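PDB 2IVF: ethylbenzene dehydrogenase alpha-subunit from Aromatoleum aromaticum, which is the alpha-subunit of a molybdenum enzyme of the molybdopterin oxidoreductase family and holds a molybdenum atom, two pterin guanine dinucleotides and an iron/sulfur cluster. Local coordinates for residues A[133-144]-A[649-657]; A[379-387]-A[397-406]. All coordinates share one frame; numbering follows the deposited sequence.

How the contacts relate
Contact 1 and contact 2 lie on opposite sides of the centre of the chain, with their own centres about 62 Å apart and their nearest atoms about 44 Å apart, so they do not touch. Contact 1 (133-144 with 649-657) is a long-range one: it brings together segments 505 residues apart and helps line the pocket of MD1, with the side chain of Tyr655 about 7 Å from the iron/sulfur cluster. Contact 2 (379-387 with 397-406) is local, the two arms of a beta hairpin and the helix that follows it, and its residues fall within the sequence interval that contact 1 closes. One borders a cofactor; the other builds a peripheral part of the fold.

Contact 1. Residues A[133-144]-A[649-657]; sequences FNNNLYGDERVK and VLPCAWYYE. With MD1 (phosphoric acid 4-(2-amino-4-oxo-3,4,5,6,-tetrahydro-pteridin-6-yl)-2-hydroxy-3,4-dimercapto-but-3-en-yl ester guanylate ester), chain N.
Arg142 and Glu657 meet end-on in a bidentate salt bridge beside an aromatic cluster of Phe133, Trp654, Tyr655 and Tyr656, where the loop leaving strand 648-651 of a mixed sheet becomes part of the MD1 pocket. Arg142 NH1 reaches Glu657 OE2 at 2.8 Å in an almost straight bond (178°), and its NH2 takes OE1 on the syn lone pair. The two flat groups are nearly coplanar. NH1 also donates to Leu137 O within the same segment, while Glu657 OE1 accepts a second bond, from Trp654 N at 2.8 Å, on its anti side and somewhat out of the carboxylate plane. Every carboxylate oxygen of this buried pair thus has a donor, and the bonds fix the rotation of both groups; the charges probably stabilise each other. The Arg142 chain turns about its CG-CD bond (chi3 74°), and Trp654 CE3 lies over the rim of one guanidinium face, with the planes well inclined, so the groups do not stack.

Phe133 points CZ at the centre of one Trp654 face, an edge-to-face pair with planes at 83°. Its CD2 edge meets a face of Tyr656. Tyr655 CD2 sits over the rim of one Phe133 face; the planes are near parallel, but the rings are slid so far apart that they barely overlap. Tyr656 OH is hydrogen-bonded to Glu106 and His82, and Glu141 OE2 to Asn861. Leu137 fills in with CD1 against Tyr656 CD2 and CD2 against Trp654 CB.

Cys652, Ala653, Trp654 and Tyr655 belong to the MD1 pocket, which His194, Glu636 and Glu687 help complete. Tyr655 OH, which is also bonded to His194 O, lies 2.8 Å from MD1 N7, and Trp654 NE1 approaches that same N7 to 3.1 Å.

Contact 2. Residues A[379-387]-A[397-406]; sequences MPALEGTFS and QVRTVFEGLR
With OG1 of Thr400 set between its own backbone N and carbonyl carbon (chi1 63°), the hydroxyl faces Leu382 O across the contact, and Glu403, with CG anti to its backbone N (chi1 -178°) and the chain bent at chi2, turns OE1 to Gly384 N. Both tie the loop entering a beta hairpin (strands 385-389 and 395-400) to the helix that continues from its second arm. Thr400 is the N-cap of that helix, its OG1 accepting from Glu403 N at 2.9 Å; the same OG1 donates to Leu382 O, though the modelled 2.5 Å is shorter than expected and doubtful in its exact value. Gly384 N gives Glu403 OE1 a bond of 3.0 Å from above the carboxylate plane, and Arg406 NH1 makes a salt bridge to the same oxygen on its syn side, slightly to the other face of the carboxylate.

Phe386 and Val398 form the antiparallel hydrogen-bonded pair; Phe386 N donates to Val398 O at 2.8 Å, and Val398 N returns a bond to Phe386 O. Leu382 CD1 sits over the centre of the Phe402 ring, a CH-pi contact 9° off the normal, while Glu383 CG packs on one face of the Arg406 guanidinium; the Glu383 carboxylate itself is paired with Arg322. The Phe386 ring stacks on Phe359. Gln397 CA lies 3.2 Å from Phe386 O, a CA-H...O contact.

Contact 1. Residues A[133-144]-A[649-657]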
loop_
_atom_site.group_PDB
_atom_site.type_symbol
_atom_site.label_atom_id
_atom_site.label_comp_id
_atom_site.label_asym_id
_atom_site.label_seq_id
_atom_site.Cartn_x
_atom_site.Cartn_y
_atom_site.Cartn_z
ATOM N N PHE A 133 -0.035 4.548 10.717
ATOM C CA PHE A 133 0.736 3.625 11.526
ATOM C C PHE A 133 0.447 3.695 13.039
ATOM O O PHE A 133 0.592 2.721 13.749
ATOM C CB PHE A 133 2.250 3.786 11.260
ATOM C CG PHE A 133 2.991 2.623 11.790
ATOM C CD1 PHE A 133 2.918 1.439 11.103
ATOM C CD2 PHE A 133 3.638 2.668 13.010
ATOM C CE1 PHE A 133 3.528 0.286 11.609
ATOM C CE2 PHE A 133 4.236 1.521 13.519
ATOM C CZ PHE A 133 4.162 0.336 12.808
ATOM N N ASN A 134 -0.045 4.828 13.540
ATOM C CA ASN A 134 -0.475 4.878 14.911
ATOM C C ASN A 134 -1.452 3.754 15.253
ATOM O O ASN A 134 -1.505 3.286 16.383
ATOM C CB ASN A 134 -1.143 6.237 15.180
ATOM C CG ASN A 134 -2.548 6.354 14.545
ATOM O OD1 ASN A 134 -2.719 6.922 13.454
ATOM N ND2 ASN A 134 -3.557 5.893 15.277
ATOM N N ASN A 135 -2.216 3.283 14.260
ATOM C CA ASN A 135 -3.179 2.212 14.485
ATOM C C ASN A 135 -2.512 0.890 14.680
ATOM O O ASN A 135 -3.013 0.065 15.436
ATOM C CB ASN A 135 -4.147 2.161 13.321
ATOM C CG ASN A 135 -4.936 3.430 13.220
ATOM O OD1 ASN A 135 -5.785 3.690 14.067
ATOM N ND2 ASN A 135 -4.560 4.303 12.294
ATOM N N ASN A 136 -1.364 0.701 14.038
ATOM C CA ASN A 136 -0.573 -0.505 14.276
ATOM C C ASN A 136 -0.089 -0.587 15.716
ATOM O O ASN A 136 -0.103 -1.652 16.345
ATOM C CB ASN A 136 0.628 -0.575 13.354
ATOM C CG ASN A 136 0.259 -0.931 11.932
ATOM O OD1 ASN A 136 -0.384 -0.149 11.268
ATOM N ND2 ASN A 136 0.705 -2.100 11.454
ATOM N N LEU A 137 0.361 0.539 16.229
ATOM C CA LEU A 137 0.914 0.579 17.578
ATOM C C LEU A 137 -0.109 0.240 18.667
ATOM O O LEU A 137 0.262 -0.142 19.756
ATOM C CB LEU A 137 1.527 1.951 17.837
ATOM C CG LEU A 137 2.687 2.350 16.958
ATOM C CD1 LEU A 137 3.207 3.759 17.417
ATOM C CD2 LEU A 137 3.797 1.304 16.947
ATOM N N TYR A 138 -1.395 0.394 18.405
ATOM C CA TYR A 138 -2.396 0.053 19.413
ATOM C C TYR A 138 -3.308 -1.056 18.937
ATOM O O TYR A 138 -4.330 -1.303 19.547
ATOM C CB TYR A 138 -3.130 1.328 19.864
ATOM C CG TYR A 138 -2.037 2.334 20.209
ATOM C CD1 TYR A 138 -1.337 2.226 21.413
ATOM C CD2 TYR A 138 -1.630 3.328 19.271
ATOM C CE1 TYR A 138 -0.300 3.103 21.710
ATOM C CE2 TYR A 138 -0.602 4.199 19.531
ATOM C CZ TYR A 138 0.074 4.078 20.763
ATOM O OH TYR A 138 1.112 4.890 21.068
ATOM N N GLY A 139 -2.865 -1.813 17.932
ATOM C CA GLY A 139 -3.707 -2.836 17.355
ATOM C C GLY A 139 -3.582 -4.195 18.004
ATOM O O GLY A 139 -2.549 -4.535 18.599
ATOM N N ASP A 140 -4.638 -4.990 17.858
ATOM C CA ASP A 140 -4.683 -6.293 18.489
ATOM C C ASP A 140 -3.793 -7.312 17.815
ATOM O O ASP A 140 -3.758 -8.469 18.223
ATOM C CB ASP A 140 -6.106 -6.812 18.494
ATOM C CG ASP A 140 -6.976 -6.092 19.503
ATOM O OD1 ASP A 140 -6.450 -5.628 20.521
ATOM O OD2 ASP A 140 -8.186 -6.010 19.271
ATOM N N GLU A 141 -3.098 -6.905 16.755
ATOM C CA GLU A 141 -2.115 -7.803 16.145
ATOM C C GLU A 141 -0.838 -7.858 16.941
ATOM O O GLU A 141 0.015 -8.675 16.660
ATOM C CB GLU A 141 -1.794 -7.365 14.739
ATOM C CG GLU A 141 -1.153 -5.953 14.636
ATOM C CD GLU A 141 -2.151 -4.885 14.244
ATOM O OE1 GLU A 141 -3.185 -4.733 14.973
ATOM O OE2 GLU A 141 -1.886 -4.182 13.215
ATOM N N ARG A 142 -0.674 -6.979 17.931
ATOM C CA ARG A 142 0.620 -6.895 18.601
ATOM C C ARG A 142 0.849 -7.952 19.645
ATOM O O ARG A 142 -0.038 -8.261 20.424
ATOM C CB ARG A 142 0.786 -5.550 19.270
ATOM C CG ARG A 142 0.854 -4.431 18.332
ATOM C CD ARG A 142 1.374 -3.200 19.065
ATOM N NE ARG A 142 2.799 -3.316 19.310
ATOM C CZ ARG A 142 3.590 -2.310 19.653
ATOM N NH1 ARG A 142 3.098 -1.100 19.786
ATOM N NH2 ARG A 142 4.899 -2.525 19.845
ATOM N N VAL A 143 2.068 -8.473 19.657
ATOM C CA VAL A 143 2.569 -9.263 20.744
ATOM C C VAL A 143 3.399 -8.346 21.662
ATOM O O VAL A 143 4.279 -7.606 21.210
ATOM C CB VAL A 143 3.282 -10.479 20.215
ATOM C CG1 VAL A 143 2.282 -11.289 19.416
ATOM C CG2 VAL A 143 4.423 -10.116 19.303
ATOM N N LYS A 144 3.016 -8.342 22.931
ATOM C CA LYS A 144 3.537 -7.413 23.918
ATOM C C LYS A 144 4.261 -8.111 25.059
ATOM O O LYS A 144 4.943 -7.447 25.860
ATOM C CB LYS A 144 2.381 -6.533 24.462
ATOM C CG LYS A 144 1.900 -5.470 23.466
ATOM C CD LYS A 144 0.734 -4.552 23.992
ATOM C CE LYS A 144 -0.325 -5.267 24.797
ATOM N NZ LYS A 144 -1.436 -4.343 25.243
ATOM N N VAL A 649 7.796 -16.723 21.230
ATOM C CA VAL A 649 7.677 -15.457 20.538
ATOM C C VAL A 649 8.115 -14.373 21.514
ATOM O O VAL A 649 7.600 -14.301 22.653
ATOM C CB VAL A 649 6.243 -15.224 20.042
ATOM C CG1 VAL A 649 6.124 -13.858 19.345
ATOM C CG2 VAL A 649 5.805 -16.379 19.104
ATOM N N LEU A 650 9.070 -13.539 21.063
ATOM C CA LEU A 650 9.666 -12.487 21.882
ATOM C C LEU A 650 9.135 -11.150 21.394
ATOM O O LEU A 650 9.270 -10.841 20.192
ATOM C CB LEU A 650 11.160 -12.492 21.692
ATOM C CG LEU A 650 11.873 -13.758 22.134
ATOM C CD1 LEU A 650 13.339 -13.594 21.866
ATOM C CD2 LEU A 650 11.590 -14.066 23.602
ATOM N N PRO A 651 8.502 -10.369 22.269
ATOM C CA PRO A 651 7.865 -9.135 21.753
ATOM C C PRO A 651 8.840 -7.982 21.508
ATOM O O PRO A 651 9.649 -7.704 22.356
ATOM C CB PRO A 651 6.912 -8.735 22.871
ATOM C CG PRO A 651 7.590 -9.196 24.123
ATOM C CD PRO A 651 8.277 -10.534 23.702
ATOM N N CYS A 652 8.685 -7.277 20.382
ATOM C CA CYS A 652 9.586 -6.217 20.005
ATOM C C CYS A 652 8.923 -4.858 19.861
ATOM O O CYS A 652 7.711 -4.707 19.632
ATOM C CB CYS A 652 10.302 -6.564 18.697
ATOM S SG CYS A 652 11.293 -8.029 18.898
ATOM N N ALA A 653 9.771 -3.862 20.039
ATOM C CA ALA A 653 9.392 -2.487 19.896
ATOM C C ALA A 653 9.147 -2.248 18.403
ATOM O O ALA A 653 9.818 -2.837 17.562
ATOM C CB ALA A 653 10.519 -1.602 20.448
ATOM N N TRP A 654 8.173 -1.409 18.053
ATOM C CA TRP A 654 7.859 -1.179 16.646
ATOM C C TRP A 654 8.306 0.240 16.231
ATOM O O TRP A 654 9.044 0.912 16.940
ATOM C CB TRP A 654 6.341 -1.371 16.424
ATOM C CG TRP A 654 5.962 -2.076 15.173
ATOM C CD1 TRP A 654 6.744 -2.298 14.077
ATOM C CD2 TRP A 654 4.690 -2.660 14.877
ATOM N NE1 TRP A 654 6.059 -2.995 13.139
ATOM C CE2 TRP A 654 4.797 -3.255 13.609
ATOM C CE3 TRP A 654 3.473 -2.759 15.577
ATOM C CZ2 TRP A 654 3.731 -3.907 12.994
ATOM C CZ3 TRP A 654 2.398 -3.410 14.962
ATOM C CH2 TRP A 654 2.545 -3.989 13.695
ATOM N N TYR A 655 7.824 0.716 15.092
ATOM C CA TYR A 655 8.261 2.026 14.586
ATOM C C TYR A 655 7.740 3.093 15.528
ATOM O O TYR A 655 6.623 2.988 16.068
ATOM C CB TYR A 655 7.829 2.291 13.126
ATOM C CG TYR A 655 7.921 1.059 12.258
ATOM C CD1 TYR A 655 8.918 0.092 12.460
ATOM C CD2 TYR A 655 6.980 0.826 11.270
ATOM C CE1 TYR A 655 8.971 -1.035 11.688
ATOM C CE2 TYR A 655 7.026 -0.299 10.504
ATOM C CZ TYR A 655 7.997 -1.217 10.716
ATOM O OH TYR A 655 7.976 -2.310 9.964
ATOM N N TYR A 656 8.579 4.099 15.743
ATOM C CA TYR A 656 8.310 5.225 16.667
ATOM C C TYR A 656 8.601 4.880 18.108
ATOM O O TYR A 656 8.532 5.757 18.989
ATOM C CB TYR A 656 6.877 5.741 16.649
ATOM C CG TYR A 656 6.202 6.073 15.343
ATOM C CD1 TYR A 656 6.917 6.272 14.157
ATOM C CD2 TYR A 656 4.812 6.224 15.317
ATOM C CE1 TYR A 656 6.258 6.567 12.968
ATOM C CE2 TYR A 656 4.141 6.507 14.165
ATOM C CZ TYR A 656 4.867 6.707 12.972
ATOM O OH TYR A 656 4.202 7.010 11.823
ATOM N N GLU A 657 8.931 3.627 18.376
ATOM C CA GLU A 657 9.093 3.132 19.765
ATOM C C GLU A 657 10.532 2.749 20.074
ATOM O O GLU A 657 10.838 2.206 21.150
ATOM C CB GLU A 657 8.227 1.914 20.000
ATOM C CG GLU A 657 6.725 2.169 19.903
ATOM C CD GLU A 657 5.898 0.918 20.127
ATOM O OE1 GLU A 657 6.440 -0.183 19.939
ATOM O OE2 GLU A 657 4.698 1.039 20.484
HETATM P PB MD1 N . 8.890 -11.029 4.651
HETATM O O3B MD1 N . 7.616 -10.169 5.024
HETATM O O1B MD1 N . 10.082 -10.196 4.956
HETATM O O2B MD1 N . 8.773 -12.442 5.078
HETATM O O3A MD1 N . 8.763 -11.085 3.071
HETATM C C10 MD1 N . 9.356 -10.097 2.202
HETATM C C11 MD1 N . 8.826 -10.455 0.823
HETATM O O11 MD1 N . 7.456 -9.926 0.830
HETATM C C12 MD1 N . 9.608 -9.736 -0.243
HETATM S S12 MD1 N . 10.609 -8.397 0.120
HETATM C C13 MD1 N . 9.496 -10.085 -1.565
HETATM S S13 MD1 N . 10.318 -9.264 -2.789
HETATM C C14 MD1 N . 8.668 -11.225 -2.022
HETATM N N15 MD1 N . 7.593 -10.971 -2.920
HETATM C C16 MD1 N . 6.714 -11.959 -3.278
HETATM C C15 MD1 N . 5.777 -11.655 -4.248
HETATM O O14 MD1 N . 5.736 -10.519 -4.792
HETATM N N17 MD1 N . 4.881 -12.642 -4.503
HETATM C C17 MD1 N . 4.960 -13.890 -3.884
HETATM N N16 MD1 N . 4.047 -14.786 -4.233
HETATM N N18 MD1 N . 5.915 -14.164 -2.981
HETATM C C20 MD1 N . 6.784 -13.221 -2.685
HETATM N N8 MD1 N . 7.784 -13.509 -1.811
HETATM C C7 MD1 N . 8.757 -12.564 -1.333
HETATM P PA MD1 N . 6.493 -10.304 6.169
HETATM O O1A MD1 N . 5.955 -8.920 6.344
HETATM O O2A MD1 N . 5.538 -11.352 5.745
HETATM O "O5'" MD1 N . 7.237 -10.780 7.478
HETATM C "C5'" MD1 N . 8.071 -9.819 8.115
HETATM C "C4'" MD1 N . 7.747 -9.756 9.550
HETATM O "O4'" MD1 N . 8.520 -8.658 10.020
HETATM C "C1'" MD1 N . 7.767 -8.138 11.116
HETATM N N9 MD1 N . 8.135 -6.771 11.511
HETATM C C4 MD1 N . 8.844 -6.498 12.596
HETATM N N3 MD1 N . 9.379 -7.339 13.513
HETATM C C2 MD1 N . 10.079 -6.854 14.538
HETATM N N2 MD1 N . 10.633 -7.691 15.455
HETATM N N1 MD1 N . 10.165 -5.482 14.676
HETATM C C6 MD1 N . 9.645 -4.574 13.786
HETATM O O6 MD1 N . 9.840 -3.372 13.966
HETATM C C5 MD1 N . 8.955 -5.100 12.683
HETATM N N7 MD1 N . 8.304 -4.579 11.649
HETATM C C8 MD1 N . 7.822 -5.604 10.941
HETATM C "C2'" MD1 N . 6.320 -8.153 10.631
HETATM O "O2'" MD1 N . 5.348 -8.185 11.704
HETATM C "C3'" MD1 N . 6.268 -9.383 9.712
HETATM O "O3'" MD1 N . 5.546 -10.486 10.318
#

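Contact 2. Residues A[379-387]-A[397-406]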
loop_
_atom_site.group_PDB
_atom_site.type_symbol
_atom_site.label_atom_id
_atom_site.label_comp_id
_atom_site.label_asym_id
_atom_site.label_seq_id
_atom_site.Cartn_x
_atom_site.Cartn_y
_atom_site.Cartn_z
ATOM N N MET A 379 36.280 2.372 -35.947
ATOM C CA MET A 379 34.964 1.749 -35.864
ATOM C C MET A 379 35.044 0.263 -36.194
ATOM O O MET A 379 35.310 -0.102 -37.329
ATOM C CB MET A 379 33.983 2.410 -36.820
ATOM C CG MET A 379 33.166 3.523 -36.201
ATOM S SD MET A 379 31.855 2.899 -35.129
ATOM C CE MET A 379 30.545 4.077 -35.502
ATOM N N PRO A 380 34.779 -0.604 -35.203
ATOM C CA PRO A 380 34.746 -2.041 -35.473
ATOM C C PRO A 380 33.656 -2.412 -36.460
ATOM O O PRO A 380 32.637 -1.736 -36.525
ATOM C CB PRO A 380 34.436 -2.658 -34.099
ATOM C CG PRO A 380 34.725 -1.593 -33.110
ATOM C CD PRO A 380 34.529 -0.297 -33.790
ATOM N N ALA A 381 33.856 -3.502 -37.185
ATOM C CA ALA A 381 32.805 -4.094 -38.020
ATOM C C ALA A 381 31.649 -4.528 -37.145
ATOM O O ALA A 381 31.857 -4.930 -35.992
ATOM C CB ALA A 381 33.342 -5.319 -38.797
ATOM N N LEU A 382 30.438 -4.434 -37.683
ATOM C CA LEU A 382 29.268 -5.059 -37.078
ATOM C C LEU A 382 28.764 -6.107 -38.052
ATOM O O LEU A 382 28.806 -7.312 -37.769
ATOM C CB LEU A 382 28.179 -4.033 -36.776
ATOM C CG LEU A 382 28.396 -3.227 -35.495
ATOM C CD1 LEU A 382 27.212 -2.343 -35.263
ATOM C CD2 LEU A 382 28.641 -4.121 -34.263
ATOM N N GLU A 383 28.311 -5.657 -39.216
ATOM C CA GLU A 383 27.785 -6.583 -40.199
ATOM C C GLU A 383 28.929 -7.347 -40.845
ATOM O O GLU A 383 30.001 -6.794 -41.091
ATOM C CB GLU A 383 26.952 -5.844 -41.256
ATOM C CG GLU A 383 25.647 -5.176 -40.696
ATOM C CD GLU A 383 25.871 -3.783 -40.129
ATOM O OE1 GLU A 383 27.050 -3.389 -40.000
ATOM O OE2 GLU A 383 24.858 -3.075 -39.809
ATOM N N GLY A 384 28.716 -8.628 -41.118
ATOM C CA GLY A 384 29.649 -9.369 -41.949
ATOM C C GLY A 384 30.073 -10.726 -41.432
ATOM O O GLY A 384 29.950 -11.057 -40.251
ATOM N N THR A 385 30.579 -11.525 -42.345
ATOM C CA THR A 385 31.222 -12.756 -41.961
ATOM C C THR A 385 32.611 -12.707 -42.545
ATOM O O THR A 385 32.800 -12.304 -43.685
ATOM C CB THR A 385 30.405 -13.990 -42.399
ATOM O OG1 THR A 385 29.073 -13.875 -41.858
ATOM C CG2 THR A 385 31.035 -15.246 -41.845
ATOM N N PHE A 386 33.582 -13.067 -41.720
ATOM C CA PHE A 386 34.974 -12.863 -42.021
ATOM C C PHE A 386 35.703 -14.169 -41.758
ATOM O O PHE A 386 35.086 -15.187 -41.433
ATOM C CB PHE A 386 35.544 -11.744 -41.135
ATOM C CG PHE A 386 34.749 -10.464 -41.175
ATOM C CD1 PHE A 386 34.974 -9.523 -42.176
ATOM C CD2 PHE A 386 33.793 -10.200 -40.212
ATOM C CE1 PHE A 386 34.255 -8.341 -42.220
ATOM C CE2 PHE A 386 33.061 -9.022 -40.245
ATOM C CZ PHE A 386 33.287 -8.089 -41.260
ATOM N N SER A 387 37.018 -14.138 -41.921
ATOM C CA SER A 387 37.848 -15.286 -41.602
ATOM C C SER A 387 39.027 -14.877 -40.729
ATOM O O SER A 387 39.467 -13.733 -40.760
ATOM C CB SER A 387 38.334 -15.977 -42.876
ATOM O OG SER A 387 38.299 -15.104 -43.983
ATOM N N GLN A 397 35.723 -19.362 -40.291
ATOM C CA GLN A 397 34.804 -18.256 -40.405
ATOM C C GLN A 397 34.560 -17.718 -38.996
ATOM O O GLN A 397 34.407 -18.498 -38.051
ATOM C CB GLN A 397 33.449 -18.720 -40.965
ATOM C CG GLN A 397 33.309 -18.814 -42.492
ATOM C CD GLN A 397 31.833 -18.735 -42.902
ATOM O OE1 GLN A 397 31.026 -18.053 -42.244
ATOM N NE2 GLN A 397 31.474 -19.423 -43.967
ATOM N N VAL A 398 34.523 -16.399 -38.873
ATOM C CA VAL A 398 34.155 -15.742 -37.635
ATOM C C VAL A 398 33.180 -14.649 -38.003
ATOM O O VAL A 398 33.220 -14.136 -39.129
ATOM C CB VAL A 398 35.369 -15.159 -36.895
ATOM C CG1 VAL A 398 36.373 -16.278 -36.547
ATOM C CG2 VAL A 398 36.035 -14.053 -37.713
ATOM N N ARG A 399 32.293 -14.315 -37.071
ATOM C CA ARG A 399 31.375 -13.224 -37.268
ATOM C C ARG A 399 31.150 -12.550 -35.941
ATOM O O ARG A 399 31.388 -13.132 -34.903
ATOM C CB ARG A 399 30.064 -13.719 -37.870
ATOM C CG ARG A 399 29.157 -14.454 -36.905
ATOM C CD ARG A 399 27.913 -14.979 -37.604
ATOM N NE ARG A 399 27.061 -15.770 -36.707
ATOM C CZ ARG A 399 26.045 -16.541 -37.106
ATOM N NH1 ARG A 399 25.703 -16.634 -38.385
ATOM N NH2 ARG A 399 25.359 -17.229 -36.215
ATOM N N THR A 400 30.661 -11.326 -35.991
ATOM C CA THR A 400 30.397 -10.575 -34.797
ATOM C C THR A 400 29.166 -11.145 -34.108
ATOM O O THR A 400 28.321 -11.772 -34.754
ATOM C CB THR A 400 30.127 -9.094 -35.134
ATOM O OG1 THR A 400 28.954 -8.982 -35.940
ATOM C CG2 THR A 400 31.315 -8.473 -35.861
ATOM N N VAL A 401 29.061 -10.913 -32.799
ATOM C CA VAL A 401 27.867 -11.237 -32.092
ATOM C C VAL A 401 26.682 -10.602 -32.803
ATOM O O VAL A 401 25.653 -11.250 -32.986
ATOM C CB VAL A 401 27.903 -10.729 -30.652
ATOM C CG1 VAL A 401 26.507 -10.844 -30.010
ATOM C CG2 VAL A 401 28.985 -11.502 -29.857
ATOM N N PHE A 402 26.849 -9.339 -33.194
ATOM C CA PHE A 402 25.820 -8.603 -33.941
ATOM C C PHE A 402 25.288 -9.360 -35.167
ATOM O O PHE A 402 24.067 -9.361 -35.420
ATOM C CB PHE A 402 26.363 -7.241 -34.394
ATOM C CG PHE A 402 25.318 -6.344 -35.002
ATOM C CD1 PHE A 402 24.543 -5.534 -34.199
ATOM C CD2 PHE A 402 25.111 -6.323 -36.378
ATOM C CE1 PHE A 402 23.585 -4.688 -34.740
ATOM C CE2 PHE A 402 24.144 -5.472 -36.923
ATOM C CZ PHE A 402 23.401 -4.664 -36.108
ATOM N N GLU A 403 26.205 -9.945 -35.932
ATOM C CA GLU A 403 25.840 -10.714 -37.129
ATOM C C GLU A 403 25.042 -11.962 -36.740
ATOM O O GLU A 403 24.062 -12.306 -37.415
ATOM C CB GLU A 403 27.076 -11.063 -37.953
ATOM C CG GLU A 403 26.762 -11.819 -39.245
ATOM C CD GLU A 403 26.111 -10.985 -40.355
ATOM O OE1 GLU A 403 26.100 -9.736 -40.310
ATOM O OE2 GLU A 403 25.613 -11.622 -41.309
ATOM N N GLY A 404 25.412 -12.613 -35.638
ATOM C CA GLY A 404 24.609 -13.704 -35.099
ATOM C C GLY A 404 23.237 -13.198 -34.671
ATOM O O GLY A 404 22.205 -13.800 -34.943
ATOM N N LEU A 405 23.228 -12.082 -33.984
ATOM C CA LEU A 405 21.982 -11.510 -33.560
ATOM C C LEU A 405 21.053 -11.166 -34.712
ATOM O O LEU A 405 19.821 -11.318 -34.569
ATOM C CB LEU A 405 22.261 -10.273 -32.748
ATOM C CG LEU A 405 21.076 -9.621 -32.084
ATOM C CD1 LEU A 405 20.377 -10.554 -31.062
ATOM C CD2 LEU A 405 21.604 -8.352 -31.394
ATOM N N ARG A 406 21.606 -10.617 -35.798
ATOM C CA ARG A 406 20.803 -10.329 -36.987
ATOM C C ARG A 406 20.081 -11.587 -37.437
ATOM O O ARG A 406 18.905 -11.532 -37.734
ATOM C CB ARG A 406 21.647 -9.835 -38.166
ATOM C CG ARG A 406 22.198 -8.448 -37.987
ATOM C CD ARG A 406 23.095 -8.130 -39.124
ATOM N NE ARG A 406 22.349 -7.555 -40.232
ATOM C CZ ARG A 406 22.748 -7.561 -41.498
ATOM N NH1 ARG A 406 23.878 -8.158 -41.887
ATOM N NH2 ARG A 406 21.986 -6.966 -42.395
#